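PDB 3FHL: putative oxidoreductase from Bacteroides fragilis NCTC 9343, which probably acts as a nucleotide-dependent oxidoreductase of the Gfo/Idh/MocA family, pairing an NAD-binding Rossmann domain with a C-terminal alpha/beta domain. Local coordinates for residues 4-13 against 29-38; 190-201 against 213-224. All blocks are in the same frame, centred on the assembly; numbering follows the deposited sequence. Where two conformers were deposited one is given.

Contact 1: 4-13 against 29-38; sequences EIIKTGLAAF and PHFELYKIVE
Strands 6-10 and 31-37 run parallel, their axes 4.7 Å apart at 16°, in a register that slips by one residue between T8 and G9. At this beta bulge T8 O accepts both Y34 N (3.0 Å), which lies in the carbonyl plane, and K35 N. I6 O is also gripped twice: E32 N and T8 OG1 reach it from opposite faces of its plane. Y34, the extra residue, sets one ring face against K7 NZ. With chi1 175° its CG stands anti to the backbone N, and K7 NZ sits 3.7 Å from the Y34 ring centroid, a cation-pi contact. The bend of K7 at chi4 (-83°) turns NZ to E32 OE2 as well, in a salt bridge (2.8 Å) met on the syn side. On the face carrying I6, T8 and F31, I6 CD1 lies over the F31 ring, 3.8 Å from F31 CE1, while T8 OG1 meets that ring's edge in plane. At the far end a water links F13 N to V37 O. The two strands and helix 15-27 between them form the first beta-alpha-beta unit of the Rossmann fold: the helix covers T8 and L10, strand 68-71 flanks 6-10, and strand 52-54 flanks 31-37.

Contact 2: 190-201 against 213-224; sequences LFGMPEAVFADL and YFIIHLLHPSLA
Strands 196-201 and 213-219 pair antiparallel, axes 4.7 Å apart at 171°, with A196-L219, F198-H217 and D200-I215 as the hydrogen-bonded pairs. A classic bulge sets E195 and A196 both against L219, whose O accepts A196 N (3.2 Å) and, weakly, E195 N, which also bonds H220 O. On the face carrying F198 and H217, these two rings lie side by side, rim to rim, with planes 24° apart and F198 CD2 3.4 Å from H217 CD2; neither covers the other. F198 reaches this position with CG anti to the backbone N (chi1 163°). L219 CD1 packs on A196 CB (3.8 Å), and I215 CG2 touches D200 CB. This face meets the second subunit: F198 stacks on its F198, H217 NE2 hydrogen-bonds to H217 NE2 of that subunit, and D200 forms a salt bridge with its K228. The opposite face is apolar: L218 lies alongside V197 and meets the P194 ring with its CB, while L201 and F214 cross at a slant, L201 CD2 3.7 Å from F214 CB. At the corners, the E195 carboxylate passes H220 CB, and one water donates to both E195 OE2 and H220 O. F191 O accepts L223 N (2.7 Å), and M193 O accepts S222 N, tying the helix end and the residues just after it to the turn 221-224. G192 leaves the helix with positive phi, where a CB would press against the preceding carbonyl O. Helix 328-347 covers P194, L201 and L218; strand 228-234 flanks 213-221, and strand 351-352 flanks 194-202.

How the contacts relate
Contact 1 closes before contact 2 opens along the chain, and the two lie on opposite sides of its centre, with centres about 37 Å apart and nearest atoms about 23 Å apart. They share no sheet. Contact 1 joins neighbouring strands inside the parallel sheet of the NAD-binding Rossmann region through a helical crossover, whereas contact 2 is a hairpin in the mixed sheet of the C-terminal alpha/beta region. Their surroundings differ accordingly: no other chain of the assembly touches contact 1, but eight residues of contact 2 lie within reach of the second subunit. This division is consistent with nucleotide binding by the first region and subunit pairing through the second.

Contact 1: 4-13 against 29-38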
loop_
_atom_site.group_PDB
_atom_site.type_symbol
_atom_site.label_atom_id
_atom_site.label_comp_id
_atom_site.label_asym_id
_atom_site.label_seq_id
_atom_site.Cartn_x
_atom_site.Cartn_y
_atom_site.Cartn_z
ATOM N N GLU C 4 25.825 19.928 -35.276
ATOM C CA GLU C 4 25.455 18.582 -35.812
ATOM C C GLU C 4 25.820 17.444 -34.839
ATOM O O GLU C 4 24.958 16.635 -34.476
ATOM C CB GLU C 4 26.100 18.357 -37.187
ATOM C CG GLU C 4 25.560 17.147 -37.954
ATOM C CD GLU C 4 26.536 16.625 -39.001
ATOM O OE1 GLU C 4 26.084 15.933 -39.941
ATOM O OE2 GLU C 4 27.753 16.901 -38.887
ATOM N N ILE C 5 27.091 17.380 -34.429
ATOM C CA ILE C 5 27.544 16.364 -33.470
ATOM C C ILE C 5 28.035 16.987 -32.153
ATOM O O ILE C 5 28.900 17.866 -32.144
ATOM C CB ILE C 5 28.572 15.372 -34.099
ATOM C CG1 ILE C 5 27.845 14.406 -35.039
ATOM C CG2 ILE C 5 29.332 14.574 -33.028
ATOM C CD1 ILE C 5 28.752 13.678 -36.022
ATOM N N ILE C 6 27.443 16.532 -31.051
ATOM C CA ILE C 6 27.775 17.018 -29.710
ATOM C C ILE C 6 29.018 16.299 -29.184
ATOM O O ILE C 6 28.987 15.091 -28.928
ATOM C CB ILE C 6 26.558 16.856 -28.753
ATOM C CG1 ILE C 6 25.362 17.632 -29.308
ATOM C CG2 ILE C 6 26.894 17.366 -27.351
ATOM C CD1 ILE C 6 23.992 17.121 -28.856
ATOM N N LYS C 7 30.121 17.041 -29.050
ATOM C CA LYS C 7 31.367 16.468 -28.546
ATOM C C LYS C 7 31.298 16.382 -27.029
ATOM O O LYS C 7 31.183 17.399 -26.351
ATOM C CB LYS C 7 32.585 17.299 -28.969
ATOM C CG LYS C 7 33.329 16.753 -30.172
ATOM C CD LYS C 7 34.641 17.526 -30.412
ATOM C CE LYS C 7 35.267 17.190 -31.751
ATOM N NZ LYS C 7 36.084 15.946 -31.722
ATOM N N THR C 8 31.386 15.162 -26.507
ATOM C CA THR C 8 31.087 14.924 -25.098
ATOM C C THR C 8 32.282 14.431 -24.300
ATOM O O THR C 8 33.017 13.531 -24.742
ATOM C CB THR C 8 29.908 13.937 -24.941
ATOM O OG1 THR C 8 28.834 14.351 -25.791
ATOM C CG2 THR C 8 29.411 13.882 -23.488
ATOM N N GLY C 9 32.458 15.044 -23.128
ATOM C CA GLY C 9 33.422 14.601 -22.129
ATOM C C GLY C 9 32.733 13.889 -20.966
ATOM O O GLY C 9 31.780 14.407 -20.383
ATOM N N LEU C 10 33.220 12.699 -20.636
ATOM C CA LEU C 10 32.669 11.899 -19.538
ATOM C C LEU C 10 33.610 11.992 -18.340
ATOM O O LEU C 10 34.791 11.656 -18.449
ATOM C CB LEU C 10 32.472 10.444 -19.994
ATOM C CG LEU C 10 31.791 9.431 -19.049
ATOM C CD1 LEU C 10 30.419 9.914 -18.577
ATOM C CD2 LEU C 10 31.700 8.046 -19.693
ATOM N N ALA C 11 33.084 12.454 -17.204
ATOM C CA ALA C 11 33.913 12.783 -16.032
ATOM C C ALA C 11 34.470 11.580 -15.265
ATOM O O ALA C 11 35.426 11.730 -14.511
ATOM C CB ALA C 11 33.160 13.715 -15.088
ATOM N N ALA C 12 33.890 10.394 -15.460
ATOM C CA ALA C 12 34.374 9.179 -14.779
ATOM C C ALA C 12 34.029 7.893 -15.530
ATOM O O ALA C 12 32.982 7.794 -16.182
ATOM C CB ALA C 12 33.844 9.118 -13.333
ATOM N N PHE C 13 34.913 6.906 -15.443
ATOM C CA PHE C 13 34.624 5.598 -16.017
ATOM C C PHE C 13 34.470 4.532 -14.919
ATOM O O PHE C 13 34.933 3.395 -15.058
ATOM C CB PHE C 13 35.687 5.214 -17.054
ATOM C CG PHE C 13 35.208 4.228 -18.092
ATOM C CD1 PHE C 13 34.217 4.580 -19.006
ATOM C CD2 PHE C 13 35.779 2.957 -18.175
ATOM C CE1 PHE C 13 33.786 3.674 -19.982
ATOM C CE2 PHE C 13 35.354 2.040 -19.136
ATOM C CZ PHE C 13 34.355 2.403 -20.047
ATOM N N PRO C 29 24.251 8.496 -32.696
ATOM C CA PRO C 29 25.012 9.115 -33.792
ATOM C C PRO C 29 25.150 10.635 -33.676
ATOM O O PRO C 29 25.968 11.230 -34.377
ATOM C CB PRO C 29 24.188 8.757 -35.033
ATOM C CG PRO C 29 22.804 8.595 -34.528
ATOM C CD PRO C 29 22.954 7.969 -33.167
ATOM N N HIS C 30 24.375 11.254 -32.792
ATOM C CA HIS C 30 24.422 12.708 -32.635
ATOM C C HIS C 30 25.420 13.147 -31.573
ATOM O O HIS C 30 25.561 14.342 -31.301
ATOM C CB HIS C 30 23.042 13.266 -32.308
ATOM C CG HIS C 30 21.982 12.887 -33.295
ATOM N ND1 HIS C 30 21.904 13.439 -34.556
ATOM C CD2 HIS C 30 20.942 12.023 -33.198
ATOM C CE1 HIS C 30 20.872 12.920 -35.200
ATOM N NE2 HIS C 30 20.269 12.060 -34.397
ATOM N N PHE C 31 26.102 12.180 -30.964
ATOM C CA PHE C 31 27.108 12.471 -29.952
ATOM C C PHE C 31 28.407 11.823 -30.357
ATOM O O PHE C 31 28.406 10.767 -30.984
ATOM C CB PHE C 31 26.699 11.897 -28.569
ATOM C CG PHE C 31 25.509 12.591 -27.944
ATOM C CD1 PHE C 31 25.691 13.579 -26.990
ATOM C CD2 PHE C 31 24.213 12.255 -28.325
ATOM C CE1 PHE C 31 24.593 14.241 -26.427
ATOM C CE2 PHE C 31 23.114 12.916 -27.782
ATOM C CZ PHE C 31 23.305 13.894 -26.824
ATOM N N GLU C 32 29.517 12.441 -29.966
ATOM C CA GLU C 32 30.793 11.755 -29.990
ATOM C C GLU C 32 31.262 11.579 -28.554
ATOM O O GLU C 32 31.380 12.562 -27.804
ATOM C CB GLU C 32 31.837 12.535 -30.809
ATOM C CG GLU C 32 33.206 11.849 -30.839
ATOM C CD GLU C 32 34.334 12.720 -31.396
ATOM O OE1 GLU C 32 35.456 12.189 -31.548
ATOM O OE2 GLU C 32 34.114 13.920 -31.668
ATOM N N LEU C 33 31.506 10.331 -28.159
ATOM C CA LEU C 33 32.172 10.051 -26.896
ATOM C C LEU C 33 33.633 10.405 -27.102
ATOM O O LEU C 33 34.455 9.562 -27.471
ATOM C CB LEU C 33 31.996 8.588 -26.456
ATOM C CG LEU C 33 32.551 8.161 -25.077
ATOM C CD1 LEU C 33 31.961 8.949 -23.893
ATOM C CD2 LEU C 33 32.383 6.653 -24.857
ATOM N N TYR C 34 33.930 11.678 -26.859
ATOM C CA TYR C 34 35.180 12.281 -27.307
ATOM C C TYR C 34 36.289 12.082 -26.280
ATOM O O TYR C 34 37.373 11.595 -26.616
ATOM C CB TYR C 34 34.957 13.763 -27.656
ATOM C CG TYR C 34 36.221 14.512 -28.011
ATOM C CD1 TYR C 34 37.058 14.068 -29.043
ATOM C CD2 TYR C 34 36.590 15.657 -27.304
ATOM C CE1 TYR C 34 38.233 14.752 -29.364
ATOM C CE2 TYR C 34 37.762 16.352 -27.619
ATOM C CZ TYR C 34 38.577 15.893 -28.648
ATOM O OH TYR C 34 39.735 16.575 -28.959
ATOM N N LYS C 35 36.012 12.434 -25.030
ATOM C CA LYS C 35 37.016 12.338 -23.983
ATOM C C LYS C 35 36.508 11.701 -22.696
ATOM O O LYS C 35 35.431 12.033 -22.223
ATOM C CB LYS C 35 37.609 13.715 -23.691
ATOM C CG LYS C 35 38.851 13.988 -24.487
ATOM C CD LYS C 35 39.403 15.365 -24.212
ATOM C CE LYS C 35 40.629 15.566 -25.070
ATOM N NZ LYS C 35 41.058 16.985 -25.192
ATOM N N ILE C 36 37.299 10.788 -22.134
ATOM C CA ILE C 36 36.952 10.134 -20.870
ATOM C C ILE C 36 38.046 10.380 -19.829
ATOM O O ILE C 36 39.217 10.080 -20.067
ATOM C CB ILE C 36 36.710 8.601 -21.054
ATOM C CG1 ILE C 36 35.572 8.342 -22.056
ATOM C CG2 ILE C 36 36.396 7.933 -19.722
ATOM C CD1 ILE C 36 35.504 6.912 -22.578
ATOM N N VAL C 37 37.664 10.937 -18.681
ATOM C CA VAL C 37 38.583 11.031 -17.548
ATOM C C VAL C 37 38.777 9.666 -16.877
ATOM O O VAL C 37 37.833 9.054 -16.355
ATOM C CB VAL C 37 38.120 12.035 -16.488
ATOM C CG1 VAL C 37 39.171 12.174 -15.379
ATOM C CG2 VAL C 37 37.840 13.379 -17.111
ATOM N N GLU C 38 40.011 9.191 -16.919
ATOM C CA GLU C 38 40.442 8.072 -16.102
ATOM C C GLU C 38 41.718 8.545 -15.425
ATOM O O GLU C 38 42.701 8.838 -16.109
ATOM C CB GLU C 38 40.709 6.838 -16.961
ATOM C CG GLU C 38 39.468 6.226 -17.615
ATOM C CD GLU C 38 39.698 4.797 -18.080
ATOM O OE1 GLU C 38 39.566 4.535 -19.293
ATOM O OE2 GLU C 38 40.025 3.935 -17.235
HETATM O O HOH W 1 38.985 16.868 -31.814
HETATM O O HOH W 2 37.452 6.881 -14.504
#

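Contact 2: 190-201 against 213-224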
loop_
_atom_site.group_PDB
_atom_site.type_symbol
_atom_site.label_atom_id
_atom_site.label_comp_id
_atom_site.label_asym_id
_atom_site.label_seq_id
_atom_site.Cartn_x
_atom_site.Cartn_y
_atom_site.Cartn_z
ATOM N N LEU C 190 3.997 13.130 -13.866
ATOM C CA LEU C 190 2.635 12.848 -14.302
ATOM C C LEU C 190 1.576 13.786 -13.746
ATOM O O LEU C 190 0.630 14.105 -14.450
ATOM C CB LEU C 190 2.241 11.401 -13.994
ATOM C CG LEU C 190 3.101 10.277 -14.573
ATOM C CD1 LEU C 190 2.612 8.940 -14.049
ATOM C CD2 LEU C 190 3.097 10.280 -16.094
ATOM N N PHE C 191 1.728 14.222 -12.492
ATOM C CA PHE C 191 0.591 14.804 -11.761
ATOM C C PHE C 191 0.865 16.159 -11.138
ATOM O O PHE C 191 -0.053 16.792 -10.643
ATOM C CB PHE C 191 0.095 13.852 -10.655
ATOM C CG PHE C 191 -0.210 12.467 -11.137
ATOM C CD1 PHE C 191 -1.237 12.245 -12.044
ATOM C CD2 PHE C 191 0.542 11.390 -10.698
ATOM C CE1 PHE C 191 -1.509 10.962 -12.514
ATOM C CE2 PHE C 191 0.265 10.112 -11.143
ATOM C CZ PHE C 191 -0.758 9.894 -12.055
ATOM N N GLY C 192 2.126 16.580 -11.136
ATOM C CA GLY C 192 2.500 17.874 -10.547
ATOM C C GLY C 192 2.860 17.788 -9.075
ATOM O O GLY C 192 2.852 16.707 -8.475
ATOM N N MET C 193 3.188 18.934 -8.490
ATOM C CA MET C 193 3.513 19.018 -7.072
ATOM C C MET C 193 2.261 18.948 -6.184
ATOM O O MET C 193 1.229 19.550 -6.506
ATOM C CB MET C 193 4.357 20.269 -6.774
ATOM C CG MET C 193 5.768 20.212 -7.372
ATOM S SD MET C 193 6.975 19.178 -6.517
ATOM C CE MET C 193 7.426 20.211 -5.118
ATOM N N PRO C 194 2.346 18.195 -5.068
ATOM C CA PRO C 194 1.204 18.067 -4.160
ATOM C C PRO C 194 1.020 19.286 -3.235
ATOM O O PRO C 194 1.969 20.031 -2.980
ATOM C CB PRO C 194 1.570 16.828 -3.341
ATOM C CG PRO C 194 3.038 16.864 -3.274
ATOM C CD PRO C 194 3.505 17.418 -4.588
ATOM N N GLU C 195 -0.187 19.473 -2.723
ATOM C CA GLU C 195 -0.406 20.463 -1.666
ATOM C C GLU C 195 0.211 20.041 -0.339
ATOM O O GLU C 195 0.703 20.881 0.421
ATOM C CB GLU C 195 -1.895 20.701 -1.468
ATOM C CG GLU C 195 -2.581 21.323 -2.656
ATOM C CD GLU C 195 -4.073 21.434 -2.450
ATOM O OE1 GLU C 195 -4.516 21.381 -1.285
ATOM O OE2 GLU C 195 -4.802 21.575 -3.452
ATOM N N ALA C 196 0.186 18.737 -0.056
ATOM C CA ALA C 196 0.673 18.231 1.224
ATOM C C ALA C 196 1.322 16.848 1.090
ATOM O O ALA C 196 1.153 16.171 0.077
ATOM C CB ALA C 196 -0.475 18.207 2.254
ATOM N N VAL C 197 2.079 16.449 2.104
ATOM C CA VAL C 197 2.752 15.141 2.111
ATOM C C VAL C 197 2.506 14.407 3.438
ATOM O O VAL C 197 2.674 14.980 4.512
ATOM C CB VAL C 197 4.281 15.280 1.867
ATOM C CG1 VAL C 197 5.025 13.934 2.106
ATOM C CG2 VAL C 197 4.572 15.788 0.434
ATOM N N PHE C 198 2.084 13.146 3.358
ATOM C CA PHE C 198 2.167 12.260 4.499
ATOM C C PHE C 198 3.215 11.197 4.195
ATOM O O PHE C 198 3.276 10.686 3.077
ATOM C CB PHE C 198 0.806 11.614 4.816
ATOM C CG PHE C 198 0.917 10.392 5.719
ATOM C CD1 PHE C 198 0.882 10.530 7.103
ATOM C CD2 PHE C 198 1.100 9.120 5.181
ATOM C CE1 PHE C 198 1.003 9.412 7.936
ATOM C CE2 PHE C 198 1.229 8.003 6.003
ATOM C CZ PHE C 198 1.175 8.155 7.386
ATOM N N ALA C 199 4.047 10.876 5.179
ATOM C CA ALA C 199 4.955 9.737 5.050
ATOM C C ALA C 199 5.103 8.972 6.351
ATOM O O ALA C 199 5.064 9.549 7.433
ATOM C CB ALA C 199 6.327 10.195 4.582
ATOM N N ASP C 200 5.310 7.667 6.230
ATOM C CA ASP C 200 5.676 6.850 7.365
ATOM C C ASP C 200 6.852 6.006 6.923
ATOM O O ASP C 200 6.779 5.295 5.916
ATOM C CB ASP C 200 4.489 5.978 7.803
ATOM C CG ASP C 200 4.756 5.211 9.111
ATOM O OD1 ASP C 200 5.755 5.492 9.807
ATOM O OD2 ASP C 200 3.945 4.325 9.449
ATOM N N LEU C 201 7.949 6.123 7.664
ATOM C CA LEU C 201 9.165 5.391 7.352
ATOM C C LEU C 201 9.420 4.377 8.435
ATOM O O LEU C 201 8.897 4.487 9.547
ATOM C CB LEU C 201 10.382 6.324 7.247
ATOM C CG LEU C 201 10.441 7.660 6.491
ATOM C CD1 LEU C 201 11.880 7.896 6.101
ATOM C CD2 LEU C 201 9.538 7.798 5.276
ATOM N N TYR C 213 12.083 1.144 4.647
ATOM C CA TYR C 213 10.674 1.070 4.315
ATOM C C TYR C 213 10.171 2.501 4.251
ATOM O O TYR C 213 10.450 3.292 5.148
ATOM C CB TYR C 213 9.886 0.346 5.423
ATOM C CG TYR C 213 8.389 0.407 5.244
ATOM C CD1 TYR C 213 7.719 -0.611 4.573
ATOM C CD2 TYR C 213 7.640 1.497 5.720
ATOM C CE1 TYR C 213 6.361 -0.556 4.376
ATOM C CE2 TYR C 213 6.268 1.563 5.517
ATOM C CZ TYR C 213 5.642 0.518 4.849
ATOM O OH TYR C 213 4.294 0.537 4.631
ATOM N N PHE C 214 9.378 2.810 3.233
ATOM C CA PHE C 214 8.616 4.070 3.268
ATOM C C PHE C 214 7.273 3.878 2.619
ATOM O O PHE C 214 7.120 3.043 1.724
ATOM C CB PHE C 214 9.413 5.245 2.644
ATOM C CG PHE C 214 9.621 5.152 1.147
ATOM C CD1 PHE C 214 8.589 5.447 0.249
ATOM C CD2 PHE C 214 10.855 4.789 0.636
ATOM C CE1 PHE C 214 8.784 5.359 -1.115
ATOM C CE2 PHE C 214 11.062 4.718 -0.732
ATOM C CZ PHE C 214 10.016 4.993 -1.609
ATOM N N ILE C 215 6.287 4.616 3.103
ATOM C CA ILE C 215 5.054 4.817 2.374
ATOM C C ILE C 215 4.804 6.332 2.349
ATOM O O ILE C 215 4.928 6.993 3.372
ATOM C CB ILE C 215 3.845 4.021 2.949
ATOM C CG1 ILE C 215 2.610 4.219 2.063
ATOM C CG2 ILE C 215 3.562 4.372 4.432
ATOM C CD1 ILE C 215 1.569 3.152 2.214
ATOM N N ILE C 216 4.489 6.859 1.168
ATOM C CA ILE C 216 4.292 8.294 0.970
ATOM C C ILE C 216 2.997 8.542 0.237
ATOM O O ILE C 216 2.703 7.915 -0.778
ATOM C CB ILE C 216 5.478 8.924 0.188
ATOM C CG1 ILE C 216 6.780 8.764 0.990
ATOM C CG2 ILE C 216 5.190 10.395 -0.142
ATOM C CD1 ILE C 216 8.061 9.017 0.195
ATOM N N HIS C 217 2.220 9.485 0.748
ATOM C CA HIS C 217 1.063 9.969 0.032
ATOM C C HIS C 217 1.319 11.398 -0.385
ATOM O O HIS C 217 1.645 12.234 0.452
ATOM C CB HIS C 217 -0.189 9.884 0.903
ATOM C CG HIS C 217 -0.549 8.481 1.261
ATOM N ND1 HIS C 217 -0.933 7.561 0.313
ATOM C CD2 HIS C 217 -0.520 7.822 2.441
ATOM C CE1 HIS C 217 -1.154 6.398 0.898
ATOM N NE2 HIS C 217 -0.917 6.532 2.192
ATOM N N LEU C 218 1.182 11.652 -1.684
ATOM C CA LEU C 218 1.287 13.006 -2.226
ATOM C C LEU C 218 -0.140 13.477 -2.387
ATOM O O LEU C 218 -0.901 12.955 -3.213
ATOM C CB LEU C 218 2.049 13.016 -3.561
ATOM C CG LEU C 218 3.425 12.372 -3.603
ATOM C CD1 LEU C 218 4.042 12.597 -4.981
ATOM C CD2 LEU C 218 4.309 12.974 -2.546
ATOM N N LEU C 219 -0.514 14.439 -1.552
ATOM C CA LEU C 219 -1.911 14.810 -1.387
ATOM C C LEU C 219 -2.231 16.000 -2.276
ATOM O O LEU C 219 -1.563 17.028 -2.193
ATOM C CB LEU C 219 -2.208 15.118 0.097
ATOM C CG LEU C 219 -1.744 14.045 1.108
ATOM C CD1 LEU C 219 -1.616 14.573 2.536
ATOM C CD2 LEU C 219 -2.645 12.828 1.072
ATOM N N HIS C 220 -3.240 15.823 -3.127
ATOM C CA HIS C 220 -3.699 16.812 -4.113
ATOM C C HIS C 220 -2.593 17.355 -5.047
ATOM O O HIS C 220 -2.214 18.532 -4.954
ATOM C CB HIS C 220 -4.467 17.961 -3.432
ATOM C CG HIS C 220 -5.555 17.505 -2.506
ATOM N ND1 HIS C 220 -6.747 16.974 -2.955
ATOM C CD2 HIS C 220 -5.627 17.499 -1.153
ATOM C CE1 HIS C 220 -7.508 16.667 -1.919
ATOM N NE2 HIS C 220 -6.850 16.972 -0.814
ATOM N N PRO C 221 -2.064 16.496 -5.940
ATOM C CA PRO C 221 -1.062 16.988 -6.890
ATOM C C PRO C 221 -1.698 17.987 -7.875
ATOM O O PRO C 221 -2.836 17.788 -8.268
ATOM C CB PRO C 221 -0.568 15.716 -7.567
ATOM C CG PRO C 221 -1.649 14.731 -7.405
ATOM C CD PRO C 221 -2.339 15.055 -6.118
ATOM N N SER C 222 -0.965 19.044 -8.243
ATOM C CA SER C 222 -1.531 20.180 -8.985
ATOM C C SER C 222 -2.296 19.831 -10.265
ATOM O O SER C 222 -3.354 20.406 -10.528
ATOM C CB SER C 222 -0.444 21.218 -9.288
ATOM O OG SER C 222 0.572 20.663 -10.106
ATOM N N LEU C 223 -1.776 18.893 -11.053
ATOM C CA LEU C 223 -2.371 18.604 -12.363
ATOM C C LEU C 223 -3.545 17.639 -12.301
ATOM O O LEU C 223 -4.270 17.479 -13.270
ATOM C CB LEU C 223 -1.307 18.102 -13.355
ATOM C CG LEU C 223 -0.018 18.923 -13.454
ATOM C CD1 LEU C 223 1.007 18.209 -14.333
ATOM C CD2 LEU C 223 -0.292 20.363 -13.949
ATOM N N ALA C 224 -3.727 17.009 -11.145
ATOM C CA ALA C 224 -4.776 16.017 -10.952
ATOM C C ALA C 224 -5.067 15.881 -9.450
ATOM O O ALA C 224 -4.717 14.868 -8.842
ATOM C CB ALA C 224 -4.335 14.680 -11.537
HETATM O O HOH W 3 3.194 21.420 -10.079
HETATM O O HOH W 4 -3.505 20.842 -5.960
#